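Local structure of putative regulator (Escherichia coli O6, 3HFI) at residues F139-R142 with E143-V146. The protein is of unknown function but is probably a DNA-binding transcription regulator whose UTRA domain would sense a small-molecule effector. Residues are numbered along the deposited sequence; the frame is centred on the assembly and turned at random.
Sequences FFSR and ELPV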
ATOM      1  N   PHE A 139      -0.544   8.687   7.467  1.00 13.11           N
ATOM      2  CA  PHE A 139      -1.280   9.605   8.330  1.00 12.73           C
ATOM      3  C   PHE A 139      -1.730   8.879   9.580  1.00 14.53           C
ATOM      4  O   PHE A 139      -2.151   7.709   9.518  1.00 14.88           O
ATOM      5  CB  PHE A 139      -2.572  10.067   7.696  1.00 13.22           C
ATOM      6  CG  PHE A 139      -2.429  10.898   6.451  1.00 14.36           C
ATOM      7  CD1 PHE A 139      -2.746  12.237   6.465  1.00 15.14           C
ATOM      8  CD2 PHE A 139      -2.110  10.307   5.247  1.00 15.41           C
ATOM      9  CE1 PHE A 139      -2.699  12.995   5.284  1.00 17.38           C
ATOM     10  CE2 PHE A 139      -2.050  11.029   4.053  1.00 13.25           C
ATOM     11  CZ  PHE A 139      -2.356  12.393   4.075  1.00 16.40           C
ATOM     12  N   PHE A 140      -1.701   9.592  10.706  1.00 14.09           N
ATOM     13  CA  PHE A 140      -2.461   9.194  11.866  1.00 15.20           C
ATOM     14  C   PHE A 140      -3.931   9.536  11.733  1.00 16.70           C
ATOM     15  O   PHE A 140      -4.808   8.787  12.109  1.00 19.34           O
ATOM     16  CB  PHE A 140      -1.925   9.939  13.068  1.00 15.56           C
ATOM     17  CG  PHE A 140      -0.567   9.492  13.525  1.00 13.31           C
ATOM     18  CD1 PHE A 140      -0.245   8.137  13.638  1.00 14.36           C
ATOM     19  CD2 PHE A 140       0.385  10.434  13.877  1.00 15.01           C
ATOM     20  CE1 PHE A 140       1.013   7.756  14.100  1.00 13.86           C
ATOM     21  CE2 PHE A 140       1.646  10.049  14.384  1.00 14.70           C
ATOM     22  CZ  PHE A 140       1.949   8.727  14.488  1.00 13.51           C
ATOM     23  N   SER A 141      -4.226  10.718  11.264  1.00 17.50           N
ATOM     24  CA  SER A 141      -5.593  11.096  11.086  1.00 18.08           C
ATOM     25  C   SER A 141      -5.602  11.821   9.783  1.00 20.20           C
ATOM     26  O   SER A 141      -4.539  12.180   9.257  1.00 18.56           O
ATOM     27  CB  SER A 141      -6.108  12.016  12.197  1.00 18.47           C
ATOM     28  OG  SER A 141      -5.478  13.297  12.135  1.00 16.11           O
ATOM     29  N   ARG A 142      -6.804  12.055   9.289  1.00 22.64           N
ATOM     30  CA  ARG A 142      -6.985  12.679   8.012  1.00 25.61           C
ATOM     31  C   ARG A 142      -6.232  13.996   7.961  1.00 26.32           C
ATOM     32  O   ARG A 142      -5.745  14.383   6.925  1.00 29.49           O
ATOM     33  CB  ARG A 142      -8.481  12.922   7.768  1.00 26.77           C
ATOM     34  CG  ARG A 142      -8.835  13.047   6.318  1.00 32.46           C
ATOM     35  CD  ARG A 142     -10.321  13.343   6.143  1.00 41.00           C
ATOM     36  NE  ARG A 142     -11.152  12.157   6.393  1.00 47.20           N
ATOM     37  CZ  ARG A 142     -11.357  11.148   5.529  1.00 51.47           C
ATOM     38  NH1 ARG A 142     -10.793  11.133   4.314  1.00 52.81           N
ATOM     39  NH2 ARG A 142     -12.147  10.132   5.892  1.00 54.16           N
ATOM     40  N   GLU A 143      -6.092  14.684   9.074  1.00 26.01           N
ATOM     41  CA  GLU A 143      -5.417  15.967   9.065  1.00 26.22           C
ATOM     42  C   GLU A 143      -4.012  15.971   9.637  1.00 23.61           C
ATOM     43  O   GLU A 143      -3.432  17.012   9.770  1.00 23.40           O
ATOM     44  CB  GLU A 143      -6.237  16.971   9.893  1.00 27.76           C
ATOM     45  CG  GLU A 143      -7.614  17.290   9.292  1.00 34.02           C
ATOM     46  CD  GLU A 143      -8.789  16.663  10.070  1.00 43.05           C
ATOM     47  OE1 GLU A 143      -9.050  17.139  11.209  1.00 50.46           O
ATOM     48  OE2 GLU A 143      -9.474  15.738   9.549  1.00 48.50           O
ATOM     49  N   LEU A 144      -3.468  14.813   9.968  1.00 21.07           N
ATOM     50  CA  LEU A 144      -2.179  14.708  10.612  1.00 18.16           C
ATOM     51  C   LEU A 144      -1.290  13.644   9.940  1.00 16.56           C
ATOM     52  O   LEU A 144      -1.250  12.493  10.365  1.00 15.58           O
ATOM     53  CB  LEU A 144      -2.418  14.358  12.075  1.00 18.79           C
ATOM     54  CG  LEU A 144      -1.324  14.396  13.114  1.00 20.67           C
ATOM     55  CD1 LEU A 144      -0.673  15.803  13.153  1.00 21.00           C
ATOM     56  CD2 LEU A 144      -2.025  14.051  14.479  1.00 18.48           C
ATOM     57  N   PRO A 145      -0.540  14.029   8.897  1.00 13.87           N
ATOM     58  CA  PRO A 145       0.495  13.191   8.336  1.00 13.26           C
ATOM     59  C   PRO A 145       1.618  12.963   9.333  1.00 11.66           C
ATOM     60  O   PRO A 145       1.815  13.780  10.233  1.00 12.64           O
ATOM     61  CB  PRO A 145       1.001  14.013   7.114  1.00 12.90           C
ATOM     62  CG  PRO A 145       0.035  15.049   6.921  1.00 13.92           C
ATOM     63  CD  PRO A 145      -0.526  15.349   8.272  1.00 14.92           C
ATOM     64  N   VAL A 146       2.282  11.812   9.245  1.00 10.99           N
ATOM     65  CA  VAL A 146       3.421  11.521  10.112  1.00  9.29           C
ATOM     66  C   VAL A 146       4.681  11.163   9.319  1.00 11.23           C
ATOM     67  O   VAL A 146       5.796  11.405   9.791  1.00 13.12           O
ATOM     68  CB  VAL A 146       3.136  10.438  11.141  1.00  9.61           C
ATOM     69  CG1 VAL A 146       2.781   9.066  10.503  1.00  8.72           C
ATOM     70  CG2 VAL A 146       4.360  10.287  12.105  1.00  6.22           C
TER
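V146 sits over one face of the F140 ring, its CB 4.0 Å from the ring centroid and 27° off the normal, a CH-pi contact. CG1 lies over the centre of the ring, 4.0 Å above its plane, while CG2 hangs beyond the rim, 3.6 Å from F140 CE2. F140 carries its ring anti to its carbonyl carbon, which sends it out under V146, with L144 CG at the ring edge, near its plane. The F139 ring leaves on a different side and meets P145 obliquely: the proline CB lies over one face, and F139 CE1 stands 3.8 Å from P145 CG.

Between these two aromatic contacts the backbone makes a tight hairpin joining strands 130-139 and 144-153. F140 and S141 both face L144, a classic beta bulge, and a type I turn runs from S141 to L144. F140 N donates to L144 O at 3.0 Å from nearly on the carbonyl axis, but its N-H is turned off the line; L144 N, 2.9 Å from S141 O, points nearly straight (167°) at a carbonyl it meets from above the plane. At chi1 68° S141 OG is tucked between its own N and carbonyl carbon, packing 3.2 Å from L144 CB and accepting a weak bond from E143 N.

F140 and V146 both touch I95 of helix 91-99, and F139 rests on Y105 of the neighbouring strand. The chemistry is divided: two backbone bonds, one straight and one bent, hold the bulged turn, apolar contacts anchor its inner end, and the charged R142 and E143 lie at the exposed tip.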